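Local atomic coordinates of 6-carboxyhexanoate--coa ligase (Bacillus subtilis, PDB entry 5FLG), a protein that belongs to the 6-carboxyhexanoate--CoA ligase family and binds phosphoaminophosphonic acid-adenylate ester, magnesium and pimelic acid in the crystal. Residues A[27-32]-A[52-57]. Residues are numbered along the deposited sequence; the frame is centred on the assembly and turned at random.
With ANP (phosphoaminophosphonic acid-adenylate ester), chain D.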
# COMPACT_ATOMS: atom_id res chain seq x y z
N HIS A 27 12.40 -6.24 8.74
CA HIS A 27 11.48 -6.91 7.81
C HIS A 27 10.69 -7.97 8.56
O HIS A 27 11.26 -8.84 9.19
CB HIS A 27 12.29 -7.58 6.67
CG HIS A 27 11.46 -8.43 5.76
ND1 HIS A 27 10.50 -7.91 4.92
CD2 HIS A 27 11.42 -9.77 5.56
CE1 HIS A 27 9.89 -8.88 4.27
NE2 HIS A 27 10.45 -10.02 4.62
N ILE A 28 9.38 -7.89 8.54
CA ILE A 28 8.58 -8.93 9.21
C ILE A 28 8.04 -9.92 8.19
O ILE A 28 8.29 -11.15 8.26
CB ILE A 28 7.37 -8.33 9.97
CG1 ILE A 28 7.82 -7.44 11.12
CG2 ILE A 28 6.49 -9.46 10.48
CD1 ILE A 28 8.46 -8.21 12.25
N SER A 29 7.32 -9.38 7.22
CA SER A 29 6.64 -10.20 6.22
C SER A 29 6.57 -9.52 4.85
O SER A 29 6.55 -8.30 4.75
CB SER A 29 5.23 -10.53 6.69
OG SER A 29 4.62 -11.45 5.81
N GLY A 30 6.51 -10.34 3.81
CA GLY A 30 6.25 -9.86 2.46
C GLY A 30 5.38 -10.87 1.74
O GLY A 30 5.46 -12.05 1.99
N GLY A 31 4.52 -10.41 0.84
CA GLY A 31 3.78 -11.34 0.02
C GLY A 31 3.49 -10.81 -1.35
O GLY A 31 3.41 -9.59 -1.57
N GLU A 32 3.21 -11.71 -2.28
CA GLU A 32 2.79 -11.29 -3.59
C GLU A 32 1.81 -12.24 -4.21
O GLU A 32 1.91 -13.41 -4.02
CB GLU A 32 4.03 -11.10 -4.50
CG GLU A 32 5.11 -12.12 -4.25
CD GLU A 32 6.02 -11.75 -3.10
OE1 GLU A 32 6.46 -10.58 -3.03
OE2 GLU A 32 6.39 -12.67 -2.33
N LEU A 52 0.09 -9.62 10.00
CA LEU A 52 -0.26 -9.35 11.42
C LEU A 52 0.00 -10.53 12.37
O LEU A 52 0.12 -10.33 13.55
CB LEU A 52 -1.72 -8.95 11.56
CG LEU A 52 -2.13 -7.64 10.90
CD1 LEU A 52 -3.58 -7.36 11.19
CD2 LEU A 52 -1.26 -6.48 11.34
N SER A 53 0.10 -11.74 11.86
CA SER A 53 0.24 -12.88 12.74
C SER A 53 1.61 -13.53 12.54
O SER A 53 1.73 -14.74 12.59
CB SER A 53 -0.86 -13.89 12.43
OG SER A 53 -0.71 -14.35 11.09
N HIS A 54 2.63 -12.75 12.22
CA HIS A 54 3.89 -13.35 11.83
C HIS A 54 4.72 -13.71 13.06
O HIS A 54 4.81 -12.94 14.00
CB HIS A 54 4.68 -12.42 10.92
CG HIS A 54 5.64 -13.13 10.02
ND1 HIS A 54 6.74 -13.79 10.52
CD2 HIS A 54 5.54 -13.49 8.72
CE1 HIS A 54 7.36 -14.40 9.53
NE2 HIS A 54 6.63 -14.26 8.43
N SER A 55 5.40 -14.85 13.00
CA SER A 55 6.28 -15.30 14.06
C SER A 55 7.52 -14.41 14.25
O SER A 55 8.21 -14.53 15.25
CB SER A 55 6.75 -16.73 13.76
OG SER A 55 7.61 -16.77 12.60
N ARG A 56 7.86 -13.58 13.27
CA ARG A 56 8.96 -12.66 13.45
C ARG A 56 8.52 -11.41 14.25
O ARG A 56 9.33 -10.54 14.53
CB ARG A 56 9.57 -12.27 12.09
CG ARG A 56 10.34 -13.41 11.43
CD ARG A 56 10.74 -13.14 9.98
NE ARG A 56 11.52 -11.93 9.81
CZ ARG A 56 12.85 -11.86 9.92
NH1 ARG A 56 13.55 -12.93 10.27
NH2 ARG A 56 13.46 -10.69 9.80
N GLY A 57 7.25 -11.34 14.62
CA GLY A 57 6.74 -10.28 15.48
C GLY A 57 5.64 -9.44 14.83
O GLY A 57 5.28 -9.62 13.66
PG ANP D . 6.75 -14.42 4.94
O1G ANP D . 5.60 -13.64 5.52
O2G ANP D . 7.47 -15.23 5.98
O3G ANP D . 6.44 -15.23 3.73
PB ANP D . 8.96 -13.47 3.19
O1B ANP D . 8.21 -14.00 2.02
O2B ANP D . 9.75 -12.22 3.17
N3B ANP D . 7.83 -13.18 4.47
PA ANP D . 9.89 -16.19 3.41
O1A ANP D . 10.22 -17.02 4.56
O2A ANP D . 8.71 -16.46 2.52
O3A ANP D . 9.92 -14.63 3.79
O5' ANP D . 11.25 -16.24 2.48
C5' ANP D . 12.51 -16.39 3.07
C4' ANP D . 13.49 -15.40 2.43
O4' ANP D . 13.50 -15.61 1.01
C3' ANP D . 13.07 -13.96 2.66
O3' ANP D . 13.69 -13.42 3.83
C2' ANP D . 13.61 -13.26 1.45
O2' ANP D . 15.01 -13.04 1.63
C1' ANP D . 13.43 -14.32 0.39
N9 ANP D . 12.15 -14.08 -0.29
C8 ANP D . 10.88 -14.32 0.18
N7 ANP D . 9.97 -14.04 -0.79
C5 ANP D . 10.67 -13.58 -1.87
C6 ANP D . 10.36 -13.06 -3.21
N6 ANP D . 9.11 -12.94 -3.65
N1 ANP D . 11.38 -12.71 -4.02
C2 ANP D . 12.65 -12.79 -3.61
N3 ANP D . 13.04 -13.31 -2.43
C4 ANP D . 12.09 -13.60 -1.51
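The carbonyl oxygen of His27 is gripped twice by Arg56, whose guanidinium comes side-on and in its own plane: NH2 reaches His27 O at 2.9 Å and NE at 3.2 Å. The NH2 bond lies in the carbonyl plane, while NE approaches tilted from it. A bend at chi3 (56°) carries NE out of the extended run of the chain, and a further hydrogen bond from Arg56 NH1 to Asp196 O helps to fix the rotation of the group. One residue on, Ile28 O sits 3.5 Å above the plane of the His54 ring, over its centre. The edge of that ring does the polar work: ND1 accepts an almost straight bond from the backbone N of Arg56, which leaves NE2 as the donor to O2G of phosphoaminophosphonic acid-adenylate ester (ANP) at 2.8 Å. The type I turn from His54 to Gly57 thus probably helps to orient the imidazole, a second-shell backbone bond positioning a first-shell side chain. Apolar packing backs it, Ile28 CG2 lying 3.5 Å from His54 CB; separately, Ile28 CD1 abuts the backbone carbonyl Arg56 O. On the strand, His27 NE2 donates to ANP O2B at 2.7 Å, so through His27 and His54 both segments hold the phosphate chain. Ser29 OG lies implausibly close to O1G, and the detail of that bond is doubtful; Glu32 OE2 bonds N6 of the adenine weakly. Ile28 and Ser29 both face Ala15 in a classic beta bulge, which locally changes the strand's register with its neighbour. Strand 26-36 is an outermost strand of the antiparallel three-stranded sheet, paired with 8-17, and the turn that meets it lies in the loop leading from helix 40-52 to strand 61-68 at the sheet's other edge.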